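Local atomic coordinates of sensor histidine kinase (Clostridium perfringens, PDB entry 4ONX), a protein that probably detects a signal outside the cell through its single cache domain and relays it to its own kinase region, which starts a phosphotransfer pathway. Residues I46-S57 with P136-I147; G101-K109 with Y120-G128. One frame throughout, in Å; residues are numbered along the deposited sequence.

Contact 1: residues I46-S57 with P136-I147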
loop_
_atom_site.group_PDB
_atom_site.type_symbol
_atom_site.label_atom_id
_atom_site.label_comp_id
_atom_site.label_asym_id
_atom_site.label_seq_id
_atom_site.Cartn_x
_atom_site.Cartn_y
_atom_site.Cartn_z
ATOM N N ILE E 46 -19.741 -12.918 6.050
ATOM C CA ILE E 46 -18.405 -12.908 6.629
ATOM C C ILE E 46 -18.184 -14.118 7.532
ATOM O O ILE E 46 -17.107 -14.704 7.526
ATOM C CB ILE E 46 -18.148 -11.603 7.402
ATOM C CG1 ILE E 46 -18.236 -10.413 6.446
ATOM C CG2 ILE E 46 -16.772 -11.627 8.043
ATOM C CD1 ILE E 46 -18.139 -9.063 7.118
ATOM N N SER E 47 -19.203 -14.497 8.296
ATOM C CA SER E 47 -19.116 -15.646 9.195
ATOM C C SER E 47 -18.805 -16.942 8.456
ATOM O O SER E 47 -18.134 -17.829 8.984
ATOM C CB SER E 47 -20.443 -15.811 9.929
ATOM O OG SER E 47 -20.528 -17.069 10.579
ATOM N N GLU E 48 -19.288 -17.037 7.227
ATOM C CA GLU E 48 -19.111 -18.238 6.425
ATOM C C GLU E 48 -17.785 -18.341 5.667
ATOM O O GLU E 48 -17.536 -19.349 5.017
ATOM C CB GLU E 48 -20.276 -18.348 5.441
ATOM C CG GLU E 48 -21.633 -18.523 6.117
ATOM C CD GLU E 48 -21.809 -19.888 6.770
ATOM O OE1 GLU E 48 -22.493 -19.966 7.813
ATOM O OE2 GLU E 48 -21.253 -20.882 6.252
ATOM N N ILE E 49 -16.933 -17.326 5.754
ATOM C CA ILE E 49 -15.658 -17.357 5.044
ATOM C C ILE E 49 -14.646 -18.263 5.745
ATOM O O ILE E 49 -14.280 -18.023 6.892
ATOM C CB ILE E 49 -15.008 -15.967 4.957
ATOM C CG1 ILE E 49 -15.967 -14.933 4.366
ATOM C CG2 ILE E 49 -13.725 -16.042 4.136
ATOM C CD1 ILE E 49 -16.400 -15.230 2.956
ATOM N N PRO E 50 -14.140 -19.275 5.039
ATOM C CA PRO E 50 -13.179 -20.184 5.649
ATOM C C PRO E 50 -12.018 -19.491 6.360
ATOM O O PRO E 50 -11.778 -19.759 7.537
ATOM C CB PRO E 50 -12.648 -20.982 4.459
ATOM C CG PRO E 50 -13.744 -20.950 3.465
ATOM C CD PRO E 50 -14.456 -19.645 3.650
ATOM N N PHE E 51 -11.331 -18.583 5.676
ATOM C CA PHE E 51 -10.179 -17.930 6.290
ATOM C C PHE E 51 -10.529 -17.044 7.490
ATOM O O PHE E 51 -9.671 -16.790 8.322
ATOM C CB PHE E 51 -9.317 -17.174 5.262
ATOM C CG PHE E 51 -9.987 -15.990 4.616
ATOM C CD1 PHE E 51 -10.132 -14.794 5.299
ATOM C CD2 PHE E 51 -10.386 -16.043 3.291
ATOM C CE1 PHE E 51 -10.724 -13.694 4.693
ATOM C CE2 PHE E 51 -10.971 -14.943 2.674
ATOM C CZ PHE E 51 -11.147 -13.768 3.378
ATOM N N ILE E 52 -11.766 -16.564 7.571
ATOM C CA ILE E 52 -12.187 -15.757 8.710
ATOM C C ILE E 52 -12.285 -16.670 9.912
ATOM O O ILE E 52 -11.919 -16.301 11.023
ATOM C CB ILE E 52 -13.557 -15.088 8.481
ATOM C CG1 ILE E 52 -13.471 -14.021 7.385
ATOM C CG2 ILE E 52 -14.043 -14.408 9.746
ATOM C CD1 ILE E 52 -12.671 -12.790 7.760
ATOM N N GLN E 53 -12.773 -17.879 9.672
ATOM C CA GLN E 53 -12.930 -18.865 10.728
ATOM C C GLN E 53 -11.575 -19.315 11.251
ATOM O O GLN E 53 -11.338 -19.302 12.457
ATOM C CB GLN E 53 -13.740 -20.048 10.203
ATOM C CG GLN E 53 -15.145 -19.637 9.789
ATOM C CD GLN E 53 -15.885 -20.701 9.019
ATOM O OE1 GLN E 53 -15.324 -21.732 8.664
ATOM N NE2 GLN E 53 -17.156 -20.446 8.744
ATOM N N GLU E 54 -10.684 -19.696 10.339
ATOM C CA GLU E 54 -9.346 -20.144 10.720
ATOM C C GLU E 54 -8.607 -19.065 11.487
ATOM O O GLU E 54 -7.952 -19.341 12.485
ATOM C CB GLU E 54 -8.529 -20.533 9.490
ATOM C CG GLU E 54 -9.049 -21.757 8.756
ATOM C CD GLU E 54 -8.239 -22.096 7.511
ATOM O OE1 GLU E 54 -8.850 -22.516 6.509
ATOM O OE2 GLU E 54 -6.998 -21.930 7.522
ATOM N N ASP E 55 -8.731 -17.830 11.024
ATOM C CA ASP E 55 -8.043 -16.719 11.660
ATOM C C ASP E 55 -8.445 -16.549 13.117
ATOM O O ASP E 55 -7.587 -16.378 13.975
ATOM C CB ASP E 55 -8.272 -15.427 10.876
ATOM C CG ASP E 55 -7.618 -14.235 11.528
ATOM O OD1 ASP E 55 -8.121 -13.774 12.569
ATOM O OD2 ASP E 55 -6.622 -13.733 10.976
ATOM N N LEU E 56 -9.741 -16.606 13.401
ATOM C CA LEU E 56 -10.201 -16.462 14.774
ATOM C C LEU E 56 -9.733 -17.619 15.629
ATOM O O LEU E 56 -9.416 -17.442 16.805
ATOM C CB LEU E 56 -11.718 -16.338 14.833
ATOM C CG LEU E 56 -12.259 -15.039 14.238
ATOM C CD1 LEU E 56 -13.779 -15.048 14.249
ATOM C CD2 LEU E 56 -11.715 -13.837 15.000
ATOM N N SER E 57 -9.695 -18.806 15.039
ATOM C CA SER E 57 -9.234 -19.987 15.745
ATOM C C SER E 57 -7.762 -19.828 16.136
ATOM O O SER E 57 -7.423 -19.913 17.306
ATOM C CB SER E 57 -9.419 -21.219 14.868
ATOM O OG SER E 57 -8.863 -22.361 15.480
ATOM N N PRO E 136 -22.514 -15.326 15.659
ATOM C CA PRO E 136 -21.380 -16.116 16.130
ATOM C C PRO E 136 -20.581 -16.662 14.955
ATOM O O PRO E 136 -21.084 -16.671 13.836
ATOM C CB PRO E 136 -22.048 -17.260 16.888
ATOM C CG PRO E 136 -23.356 -17.428 16.210
ATOM C CD PRO E 136 -23.787 -16.047 15.812
ATOM N N VAL E 137 -19.350 -17.088 15.211
ATOM C CA VAL E 137 -18.497 -17.659 14.180
ATOM C C VAL E 137 -18.038 -19.026 14.643
ATOM O O VAL E 137 -17.540 -19.170 15.759
ATOM C CB VAL E 137 -17.258 -16.801 13.910
ATOM C CG1 VAL E 137 -16.411 -17.446 12.821
ATOM C CG2 VAL E 137 -17.661 -15.396 13.498
HETATM N N MSE E 138 -18.167 -20.010 13.756
HETATM C CA MSE E 138 -17.826 -21.392 14.070
HETATM C C MSE E 138 -16.754 -21.965 13.194
HETATM O O MSE E 138 -16.675 -21.662 12.004
HETATM C CB MSE E 138 -19.064 -22.247 13.832
HETATM C CG MSE E 138 -20.350 -21.560 14.276
HETATM SE SE MSE E 138 -20.503 -21.675 16.227
HETATM C CE MSE E 138 -22.468 -21.549 16.377
ATOM N N TYR E 139 -15.930 -22.827 13.773
ATOM C CA TYR E 139 -14.873 -23.493 13.027
ATOM C C TYR E 139 -14.770 -24.929 13.500
ATOM O O TYR E 139 -14.681 -25.182 14.700
ATOM C CB TYR E 139 -13.540 -22.779 13.216
ATOM C CG TYR E 139 -12.419 -23.381 12.405
ATOM C CD1 TYR E 139 -12.416 -23.284 11.016
ATOM C CD2 TYR E 139 -11.346 -24.013 13.021
ATOM C CE1 TYR E 139 -11.389 -23.826 10.264
ATOM C CE2 TYR E 139 -10.310 -24.551 12.279
ATOM C CZ TYR E 139 -10.337 -24.457 10.900
ATOM O OH TYR E 139 -9.308 -24.989 10.159
ATOM N N ASN E 140 -14.826 -25.870 12.563
ATOM C CA ASN E 140 -14.739 -27.288 12.926
ATOM C C ASN E 140 -15.758 -27.615 14.039
ATOM O O ASN E 140 -15.443 -28.359 14.967
ATOM C CB ASN E 140 -13.284 -27.704 13.433
ATOM C CG ASN E 140 -13.042 -29.211 13.357
ATOM O OD1 ASN E 140 -13.907 -29.959 12.915
ATOM N ND2 ASN E 140 -11.854 -29.658 13.772
ATOM N N GLY E 141 -16.959 -27.037 13.974
ATOM C CA GLY E 141 -17.999 -27.306 14.978
ATOM C C GLY E 141 -17.976 -26.492 16.266
ATOM O O GLY E 141 -18.974 -26.459 16.985
ATOM N N LYS E 142 -16.857 -25.851 16.589
ATOM C CA LYS E 142 -16.785 -25.043 17.814
ATOM C C LYS E 142 -16.823 -23.553 17.524
ATOM O O LYS E 142 -16.314 -23.103 16.503
ATOM C CB LYS E 142 -15.537 -25.372 18.633
ATOM C CG LYS E 142 -15.585 -26.700 19.368
ATOM C CD LYS E 142 -14.513 -26.713 20.460
ATOM C CE LYS E 142 -14.763 -25.738 21.608
ATOM N NZ LYS E 142 -13.711 -25.769 22.670
ATOM N N GLN E 143 -17.422 -22.790 18.436
ATOM C CA GLN E 143 -17.516 -21.344 18.282
ATOM C C GLN E 143 -16.176 -20.703 18.608
ATOM O O GLN E 143 -15.639 -20.903 19.697
ATOM C CB GLN E 143 -18.596 -20.766 19.195
ATOM C CG GLN E 143 -18.669 -19.249 19.158
ATOM C CD GLN E 143 -19.862 -18.676 19.906
ATOM O OE1 GLN E 143 -20.796 -19.389 20.269
ATOM N NE2 GLN E 143 -19.844 -17.366 20.107
ATOM N N VAL E 144 -15.657 -19.915 17.669
ATOM C CA VAL E 144 -14.354 -19.268 17.842
ATOM C C VAL E 144 -14.429 -17.754 18.016
ATOM O O VAL E 144 -13.406 -17.098 18.205
ATOM C CB VAL E 144 -13.425 -19.584 16.658
ATOM C CG1 VAL E 144 -13.152 -21.077 16.592
ATOM C CG2 VAL E 144 -14.027 -19.091 15.348
ATOM N N GLY E 145 -15.631 -17.198 17.948
ATOM C CA GLY E 145 -15.802 -15.764 18.106
ATOM C C GLY E 145 -17.154 -15.301 17.619
ATOM O O GLY E 145 -18.121 -16.067 17.602
ATOM N N PHE E 146 -17.232 -14.034 17.241
ATOM C CA PHE E 146 -18.472 -13.483 16.735
ATOM C C PHE E 146 -18.205 -12.272 15.863
ATOM O O PHE E 146 -17.113 -11.707 15.876
ATOM C CB PHE E 146 -19.411 -13.081 17.881
ATOM C CG PHE E 146 -18.976 -11.848 18.626
ATOM C CD1 PHE E 146 -19.283 -10.581 18.135
ATOM C CD2 PHE E 146 -18.299 -11.950 19.829
ATOM C CE1 PHE E 146 -18.895 -9.445 18.820
ATOM C CE2 PHE E 146 -17.914 -10.814 20.521
ATOM C CZ PHE E 146 -18.210 -9.560 20.013
ATOM N N ILE E 147 -19.235 -11.861 15.129
ATOM C CA ILE E 147 -19.147 -10.708 14.263
ATOM C C ILE E 147 -20.311 -9.817 14.579
ATOM O O ILE E 147 -21.418 -10.285 14.694
ATOM C CB ILE E 147 -19.206 -11.111 12.784
ATOM C CG1 ILE E 147 -18.098 -12.115 12.499
ATOM C CG2 ILE E 147 -19.088 -9.889 11.891
ATOM C CD1 ILE E 147 -17.903 -12.430 11.044
#

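Contact 2: residues G101-K109 with Y120-G128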
loop_
_atom_site.group_PDB
_atom_site.type_symbol
_atom_site.label_atom_id
_atom_site.label_comp_id
_atom_site.label_asym_id
_atom_site.label_seq_id
_atom_site.Cartn_x
_atom_site.Cartn_y
_atom_site.Cartn_z
ATOM N N GLY E 101 -17.354 9.863 13.626
ATOM C CA GLY E 101 -16.687 11.069 14.090
ATOM C C GLY E 101 -17.680 12.107 14.591
ATOM O O GLY E 101 -17.493 12.692 15.658
ATOM N N GLN E 102 -18.748 12.323 13.827
ATOM C CA GLN E 102 -19.783 13.303 14.190
ATOM C C GLN E 102 -20.373 13.045 15.573
ATOM O O GLN E 102 -20.731 13.980 16.281
ATOM C CB GLN E 102 -20.893 13.317 13.139
ATOM C CG GLN E 102 -20.443 13.842 11.793
ATOM C CD GLN E 102 -21.500 13.681 10.721
ATOM O OE1 GLN E 102 -22.675 13.438 11.015
ATOM N NE2 GLN E 102 -21.090 13.820 9.465
ATOM N N VAL E 103 -20.464 11.776 15.953
ATOM C CA VAL E 103 -20.969 11.392 17.267
ATOM C C VAL E 103 -20.193 12.086 18.376
ATOM O O VAL E 103 -20.771 12.621 19.323
ATOM C CB VAL E 103 -20.810 9.881 17.491
ATOM C CG1 VAL E 103 -21.123 9.501 18.930
ATOM C CG2 VAL E 103 -21.684 9.111 16.519
ATOM N N PHE E 104 -18.875 12.073 18.245
ATOM C CA PHE E 104 -18.000 12.651 19.249
ATOM C C PHE E 104 -17.842 14.154 19.159
ATOM O O PHE E 104 -17.254 14.763 20.043
ATOM C CB PHE E 104 -16.645 11.973 19.188
ATOM C CG PHE E 104 -16.703 10.516 19.499
ATOM C CD1 PHE E 104 -16.608 10.076 20.803
ATOM C CD2 PHE E 104 -16.871 9.590 18.498
ATOM C CE1 PHE E 104 -16.667 8.732 21.107
ATOM C CE2 PHE E 104 -16.932 8.246 18.792
ATOM C CZ PHE E 104 -16.828 7.813 20.097
ATOM N N VAL E 105 -18.379 14.761 18.117
ATOM C CA VAL E 105 -18.275 16.190 17.965
ATOM C C VAL E 105 -19.600 16.869 18.300
ATOM O O VAL E 105 -19.680 17.646 19.254
ATOM C CB VAL E 105 -17.886 16.557 16.525
ATOM C CG1 VAL E 105 -17.826 18.064 16.358
ATOM C CG2 VAL E 105 -16.555 15.936 16.159
ATOM N N ASN E 106 -20.627 16.556 17.506
ATOM C CA ASN E 106 -21.961 17.163 17.614
ATOM C C ASN E 106 -22.363 17.609 19.013
ATOM O O ASN E 106 -22.963 18.655 19.170
ATOM C CB ASN E 106 -23.079 16.272 17.052
ATOM C CG ASN E 106 -24.350 17.055 16.708
ATOM O OD1 ASN E 106 -24.373 18.290 16.714
ATOM N ND2 ASN E 106 -25.409 16.328 16.372
ATOM N N GLU E 107 -22.008 16.835 20.028
ATOM C CA GLU E 107 -22.441 17.142 21.378
ATOM C C GLU E 107 -21.783 18.346 21.997
ATOM O O GLU E 107 -22.465 19.267 22.446
ATOM C CB GLU E 107 -22.297 15.897 22.245
ATOM C CG GLU E 107 -23.153 14.744 21.723
ATOM C CD GLU E 107 -24.646 15.074 21.575
ATOM O OE1 GLU E 107 -25.274 14.650 20.573
ATOM O OE2 GLU E 107 -25.200 15.765 22.450
ATOM N N ASP E 108 -20.469 18.363 22.000
ATOM C CA ASP E 108 -19.773 19.500 22.587
ATOM C C ASP E 108 -18.984 20.244 21.526
ATOM O O ASP E 108 -17.925 20.797 21.823
ATOM C CB ASP E 108 -18.868 19.051 23.727
ATOM C CG ASP E 108 -19.578 18.140 24.720
ATOM O OD1 ASP E 108 -20.405 17.312 24.286
ATOM O OD2 ASP E 108 -19.281 18.226 25.932
ATOM N N LYS E 109 -19.502 20.263 20.294
ATOM C CA LYS E 109 -18.839 20.971 19.204
ATOM C C LYS E 109 -19.232 22.447 19.200
ATOM O O LYS E 109 -18.522 23.279 18.631
ATOM C CB LYS E 109 -19.161 20.357 17.831
ATOM C CG LYS E 109 -20.606 20.484 17.371
ATOM C CD LYS E 109 -20.751 20.179 15.894
ATOM C CE LYS E 109 -22.105 20.069 15.352
ATOM N NZ LYS E 109 -23.091 20.709 16.226
ATOM N N TYR E 120 -11.296 21.396 27.102
ATOM C CA TYR E 120 -11.472 19.977 27.412
ATOM C C TYR E 120 -12.941 19.688 27.697
ATOM O O TYR E 120 -13.637 20.529 28.257
ATOM C CB TYR E 120 -10.682 19.583 28.664
ATOM C CG TYR E 120 -9.190 19.525 28.482
ATOM C CD1 TYR E 120 -8.583 18.387 27.959
ATOM C CD2 TYR E 120 -8.383 20.585 28.854
ATOM C CE1 TYR E 120 -7.213 18.319 27.789
ATOM C CE2 TYR E 120 -7.013 20.523 28.689
ATOM C CZ TYR E 120 -6.432 19.386 28.159
ATOM O OH TYR E 120 -5.077 19.315 27.990
ATOM N N SER E 121 -13.418 18.510 27.311
ATOM C CA SER E 121 -14.792 18.118 27.633
ATOM C C SER E 121 -14.985 16.618 27.765
ATOM O O SER E 121 -14.555 15.841 26.917
ATOM C CB SER E 121 -15.820 18.691 26.669
ATOM O OG SER E 121 -15.511 18.436 25.326
ATOM N N LEU E 122 -15.610 16.235 28.873
ATOM C CA LEU E 122 -15.940 14.849 29.157
ATOM C C LEU E 122 -17.337 14.591 28.659
ATOM O O LEU E 122 -18.281 15.243 29.093
ATOM C CB LEU E 122 -15.882 14.577 30.662
ATOM C CG LEU E 122 -14.499 14.428 31.297
ATOM C CD1 LEU E 122 -14.543 14.463 32.818
ATOM C CD2 LEU E 122 -13.867 13.136 30.799
HETATM N N MSE E 123 -17.468 13.621 27.765
HETATM C CA MSE E 123 -18.748 13.299 27.181
HETATM C C MSE E 123 -19.213 11.932 27.577
HETATM O O MSE E 123 -18.490 10.955 27.415
HETATM C CB MSE E 123 -18.552 13.340 25.676
HETATM C CG MSE E 123 -19.859 13.278 24.900
HETATM SE SE MSE E 123 -19.443 12.850 23.040
HETATM C CE MSE E 123 -18.835 11.011 23.382
ATOM N N LYS E 124 -20.408 11.871 28.153
ATOM C CA LYS E 124 -21.049 10.608 28.522
ATOM C C LYS E 124 -22.570 10.759 28.380
ATOM O O LYS E 124 -23.179 11.405 29.221
ATOM C CB LYS E 124 -20.718 10.253 29.971
ATOM C CG LYS E 124 -20.748 11.483 30.867
ATOM C CD LYS E 124 -20.715 11.249 32.364
ATOM C CE LYS E 124 -20.858 12.581 33.071
ATOM N NZ LYS E 124 -20.822 12.454 34.547
ATOM N N GLY E 125 -23.230 10.081 27.440
ATOM C CA GLY E 125 -22.634 9.107 26.546
ATOM C C GLY E 125 -22.296 9.522 25.124
ATOM O O GLY E 125 -21.180 9.964 24.877
ATOM N N SER E 126 -23.273 9.422 24.209
ATOM C CA SER E 126 -23.050 9.649 22.738
ATOM C C SER E 126 -23.594 10.922 21.992
ATOM O O SER E 126 -22.787 11.702 21.504
ATOM C CB SER E 126 -23.415 8.344 21.973
ATOM O OG SER E 126 -23.655 8.573 20.607
HETATM N N MSE E 127 -24.893 11.108 21.767
HETATM C CA MSE E 127 -25.950 10.196 22.139
HETATM C C MSE E 127 -26.404 9.603 20.790
HETATM O O MSE E 127 -25.544 9.282 19.953
HETATM C CB MSE E 127 -26.896 10.910 23.131
HETATM C CG MSE E 127 -27.934 11.894 22.705
HETATM SE SE MSE E 127 -28.964 12.332 24.338
HETATM C CE MSE E 127 -30.819 11.955 23.755
ATOM N N GLY E 128 -27.701 9.518 20.496
ATOM C CA GLY E 128 -28.155 8.829 19.277
ATOM C C GLY E 128 -28.272 7.364 19.626
ATOM O O GLY E 128 -28.138 6.971 20.787
#

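Contact 1: residues I46-S57 with P136-I147
Leu56 of helix 50-57 packs on Val137 and Val144 of a beta hairpin. This is a helix packed across a face of the antiparallel sheet of the single cache domain, at its hairpin end. The hairpin turns at Tyr139-Lys142 in a type I' turn, and Val144 and Gly145 opposite Val137 form a classic beta bulge. The helix runs nearly perpendicular to strand 136-139, at 87°.

The buried part is mainly apolar. Leu56 CD1 lies 3.8 Å from Val137 CG1, and the side chains meet at about a right angle. Leu56 CB is 3.6 Å from Val144 CG2. The tip of buried Ile147 reaches Ile46, which also touches Phe72 of helix 63-75. Ser47 OG makes a weak hydrogen bond to Pro136 O.

The other side is partly open to solvent. The Tyr139 ring leans on the helix, with CE1 3.5 Å from Glu54 CG. Glu54 CA stands over one ring face, offset toward the rim. Exposed Ser57 brings CB near CD2 of this ring.

Gln53 lies between. Its extended chain passes the Met138 carbonyl. Within 46-57, NE2 donates a hydrogen bond to Ser47 O (2.8 Å, N-H...O angle 158°), in the carbonyl plane.

Contact 2: residues G101-K109 with Y120-G128
Met123, a selenomethionine, extends from strand 120-123 to residues 103-108. Its CB points toward that segment. CG is anti to the backbone N (chi1 -169°), which carries the chain past the carboxylate of Asp108, with CG 4.1 Å from Asp108 OD1. The next atom, SE, comes up against the backbone of residues 103-104. It is 4.0 Å from Val103 O and about as far from Phe104 CA, and Glu107 CB also borders it. The last torsion of Met123 bends the chain (chi3 68°) and turns CE to the Phe104 ring. CE is 3.5 Å from Phe104 CD1, and the two side chains meet at about a right angle. Val103 CG1 lies over one face of the same ring, offset toward the rim.

The flank at Asp108 is polar. Asp108 OD2 lies 3.6 Å from Ser121 CB. No hydrogen bond joins these two residues. The carboxylate is instead held by a salt bridge from its OD1 to Arg132 of the third subunit. On the other flank the touch is apolar, with Val103 CG1 4.0 Å from Ser126 CB. Glu107 CG meets Ser126 O, and the chain, bent at chi2, leads OE1 toward Met127 N without a hydrogen bond. The contact has no hydrogen bond between its two segments and rests on van der Waals packing.

The contact closes a short excursion of the chain through helix 110-113. Tyr152 of strand 142-153 touches both Val103 and Ser126. Residues 120-123 pair antiparallel with a strand of the third subunit. Met123 therefore links helix 97-106 to a sheet that continues across the subunit interface.

In the fold
Both contacts lie within the single cache domain, on opposite sides of the chain's centre, and their nearest atoms are about 17 Å apart. Each is partly buried. Contact 2 is nested within the loop that contact 1 closes, and strand 119-123 of contact 2 is followed directly by strand 129-139 of contact 1. Contact 1 sets a helix on strands of the chain's own four-stranded sheet and has branched aliphatic side chains at its centre. Contact 2 joins helix 97-106 and the residues that follow to a strand outside that sheet, through one selenomethionine chain and a phenylalanine. Both touch the third subunit, but contact 2 engages it much more extensively.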